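Local coordinates for protein putative prephenate dehydratase (Streptococcus mutans, PDB 4LUB) that probably catalyses the conversion of prephenate to phenylpyruvate, with loss of water and carbon dioxide, in L-phenylalanine biosynthesis, at residues B[3-8]-B[46-51]. Sequence-based numbering, arbitrary orientation.
Sequences MKIAYL and VCFAIV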
ATOM      1  N   MET B   3      19.018  27.678   4.687  1.00 94.04           N
ATOM      2  CA  MET B   3      20.254  27.709   5.467  1.00 86.62           C
ATOM      3  C   MET B   3      20.552  26.362   6.125  1.00 72.64           C
ATOM      4  O   MET B   3      21.562  25.735   5.833  1.00 71.85           O
ATOM      5  CB  MET B   3      20.186  28.798   6.533  1.00 93.73           C
ATOM      6  CG  MET B   3      21.212  29.898   6.369  1.00 98.32           C
ATOM      7  SD  MET B   3      21.087  31.043   7.736  1.00127.32           S
ATOM      8  CE  MET B   3      21.901  32.475   7.053  1.00 97.91           C
ATOM      9  N   LYS B   4      19.678  25.949   7.041  1.00 59.95           N
ATOM     10  CA  LYS B   4      19.803  24.674   7.761  1.00 51.95           C
ATOM     11  C   LYS B   4      18.884  23.582   7.222  1.00 45.07           C
ATOM     12  O   LYS B   4      17.736  23.842   6.880  1.00 42.19           O
ATOM     13  CB  LYS B   4      19.533  24.874   9.253  1.00 51.23           C
ATOM     14  CG  LYS B   4      20.456  25.913   9.878  1.00 52.82           C
ATOM     15  CD  LYS B   4      20.255  26.057  11.387  1.00 53.89           C
ATOM     16  CE  LYS B   4      21.521  26.574  12.077  1.00 56.32           C
ATOM     17  NZ  LYS B   4      21.364  26.544  13.561  1.00 56.65           N
ATOM     18  N   ILE B   5      19.409  22.369   7.129  1.00 45.83           N
ATOM     19  CA  ILE B   5      18.657  21.247   6.601  1.00 42.07           C
ATOM     20  C   ILE B   5      18.660  20.028   7.511  1.00 39.21           C
ATOM     21  O   ILE B   5      19.712  19.571   7.950  1.00 42.72           O
ATOM     22  CB  ILE B   5      19.200  20.834   5.230  1.00 43.97           C
ATOM     23  CG1 ILE B   5      18.596  21.716   4.142  1.00 42.48           C
ATOM     24  CG2 ILE B   5      18.743  19.447   4.878  1.00 44.72           C
ATOM     25  CD1 ILE B   5      19.362  22.944   3.833  1.00 41.91           C
ATOM     26  N   ALA B   6      17.464  19.525   7.804  1.00 35.54           N
ATOM     27  CA  ALA B   6      17.308  18.310   8.595  1.00 33.18           C
ATOM     28  C   ALA B   6      17.287  17.074   7.705  1.00 33.32           C
ATOM     29  O   ALA B   6      16.683  17.085   6.628  1.00 33.40           O
ATOM     30  CB  ALA B   6      16.032  18.372   9.416  1.00 33.50           C
ATOM     31  N   TYR B   7      17.930  16.006   8.164  1.00 32.49           N
ATOM     32  CA  TYR B   7      17.926  14.744   7.435  1.00 35.89           C
ATOM     33  C   TYR B   7      17.843  13.595   8.425  1.00 35.27           C
ATOM     34  O   TYR B   7      18.074  13.781   9.620  1.00 35.78           O
ATOM     35  CB  TYR B   7      19.163  14.602   6.538  1.00 36.61           C
ATOM     36  CG  TYR B   7      20.489  14.523   7.275  1.00 40.06           C
ATOM     37  CD1 TYR B   7      21.198  15.672   7.591  1.00 42.19           C
ATOM     38  CD2 TYR B   7      21.025  13.298   7.653  1.00 41.04           C
ATOM     39  CE1 TYR B   7      22.411  15.610   8.264  1.00 46.41           C
ATOM     40  CE2 TYR B   7      22.238  13.222   8.329  1.00 44.67           C
ATOM     41  CZ  TYR B   7      22.926  14.383   8.632  1.00 45.01           C
ATOM     42  OH  TYR B   7      24.127  14.323   9.297  1.00 44.55           O
ATOM     43  N   LEU B   8      17.489  12.415   7.930  1.00 32.86           N
ATOM     44  CA  LEU B   8      17.420  11.240   8.775  1.00 35.35           C
ATOM     45  C   LEU B   8      18.838  10.769   9.076  1.00 41.63           C
ATOM     46  O   LEU B   8      19.580  10.359   8.176  1.00 40.98           O
ATOM     47  CB  LEU B   8      16.595  10.140   8.097  1.00 35.16           C
ATOM     48  CG  LEU B   8      16.554   8.774   8.785  1.00 39.71           C
ATOM     49  CD1 LEU B   8      15.873   8.886  10.136  1.00 43.00           C
ATOM     50  CD2 LEU B   8      15.820   7.767   7.920  1.00 37.33           C
ATOM     51  N   VAL B  46      14.844  24.170  11.024  1.00 41.71           N
ATOM     52  CA  VAL B  46      15.452  23.927   9.732  1.00 38.42           C
ATOM     53  C   VAL B  46      14.556  24.424   8.629  1.00 42.84           C
ATOM     54  O   VAL B  46      13.390  24.800   8.828  1.00 46.41           O
ATOM     55  CB  VAL B  46      15.791  22.442   9.479  1.00 36.54           C
ATOM     56  CG1 VAL B  46      16.792  21.927  10.516  1.00 33.82           C
ATOM     57  CG2 VAL B  46      14.529  21.592   9.441  1.00 37.53           C
ATOM     58  N   CYS B  47      15.151  24.428   7.452  1.00 40.97           N
ATOM     59  CA  CYS B  47      14.599  25.089   6.302  1.00 41.51           C
ATOM     60  C   CYS B  47      13.912  24.163   5.309  1.00 36.66           C
ATOM     61  O   CYS B  47      12.937  24.529   4.654  1.00 38.38           O
ATOM     62  CB  CYS B  47      15.780  25.772   5.637  1.00 48.66           C
ATOM     63  SG  CYS B  47      16.706  26.784   6.823  1.00134.58           S
ATOM     64  N   PHE B  48      14.436  22.946   5.258  1.00 34.16           N
ATOM     65  CA  PHE B  48      13.966  21.846   4.429  1.00 31.83           C
ATOM     66  C   PHE B  48      14.234  20.590   5.229  1.00 31.68           C
ATOM     67  O   PHE B  48      15.116  20.587   6.085  1.00 33.27           O
ATOM     68  CB  PHE B  48      14.691  21.767   3.069  1.00 33.53           C
ATOM     69  CG  PHE B  48      14.435  22.936   2.152  1.00 34.62           C
ATOM     70  CD1 PHE B  48      13.333  22.943   1.306  1.00 33.97           C
ATOM     71  CD2 PHE B  48      15.300  24.021   2.125  1.00 37.37           C
ATOM     72  CE1 PHE B  48      13.088  24.015   0.468  1.00 35.78           C
ATOM     73  CE2 PHE B  48      15.061  25.093   1.294  1.00 36.04           C
ATOM     74  CZ  PHE B  48      13.956  25.092   0.464  1.00 37.05           C
ATOM     75  N   ALA B  49      13.479  19.532   4.976  1.00 31.40           N
ATOM     76  CA  ALA B  49      13.782  18.252   5.591  1.00 28.93           C
ATOM     77  C   ALA B  49      13.900  17.200   4.497  1.00 32.44           C
ATOM     78  O   ALA B  49      13.207  17.277   3.483  1.00 35.21           O
ATOM     79  CB  ALA B  49      12.713  17.880   6.601  1.00 25.03           C
ATOM     80  N   ILE B  50      14.805  16.244   4.687  1.00 30.95           N
ATOM     81  CA  ILE B  50      15.010  15.170   3.720  1.00 29.81           C
ATOM     82  C   ILE B  50      14.744  13.822   4.376  1.00 29.14           C
ATOM     83  O   ILE B  50      15.331  13.489   5.407  1.00 28.50           O
ATOM     84  CB  ILE B  50      16.437  15.202   3.103  1.00 33.28           C
ATOM     85  CG1 ILE B  50      16.567  16.345   2.104  1.00 35.85           C
ATOM     86  CG2 ILE B  50      16.672  13.977   2.248  1.00 29.36           C
ATOM     87  CD1 ILE B  50      16.687  17.705   2.689  1.00 35.33           C
ATOM     88  N   VAL B  51      13.821  13.074   3.780  1.00 22.79           N
ATOM     89  CA  VAL B  51      13.405  11.776   4.293  1.00 22.57           C
ATOM     90  C   VAL B  51      13.265  10.754   3.167  1.00 23.42           C
ATOM     91  O   VAL B  51      12.930  11.112   2.039  1.00 23.93           O
ATOM     92  CB  VAL B  51      12.054  11.860   5.055  1.00 25.03           C
ATOM     93  CG1 VAL B  51      12.170  12.752   6.293  1.00 22.01           C
ATOM     94  CG2 VAL B  51      10.920  12.317   4.128  1.00 23.05           C
TER
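Ala6 joins its strand to residues 48-51 through both backbone polar atoms. Ala6 N donates to Phe48 O at 3.1 Å, in the plane of that carbonyl. Ala6 O accepts from Ile50 N at 2.8 Å, with the donor tilted 19° from the carbonyl plane. Ala6 CB meets the branched end of Val46, 3.6 Å from Val46 CG2. Val37 of helix 34-42 covers the same face of the sheet. Ile50 and Ile5 point to the other face. Ile50 CD1 presses on Ile5 CG2 at 3.5 Å, a tight carbon contact, and the two side chains cross obliquely. Ile5 CG1 lies beside the backbone N (chi1 -83°), which leaves CG2 anti to that N, where it meets Ile50. Segments 4-8 and 48-51 run parallel, their directions 18° apart. Strand 27-31, helix 34-42 and strand 48-55 form a beta-alpha-beta crossover, with strand 4-8 between the two strands. This is part of the alpha/beta prephenate dehydratase domain, of the periplasmic-binding-protein clan. On the Ile50 face, Phe23 touches both isoleucines, and Val18 of helix 14-22 packs on Ile50. Cys47 N donates to Lys4 O at 2.7 Å. Cys47 SG accepts a weak bond from Lys4 N at 3.1 Å.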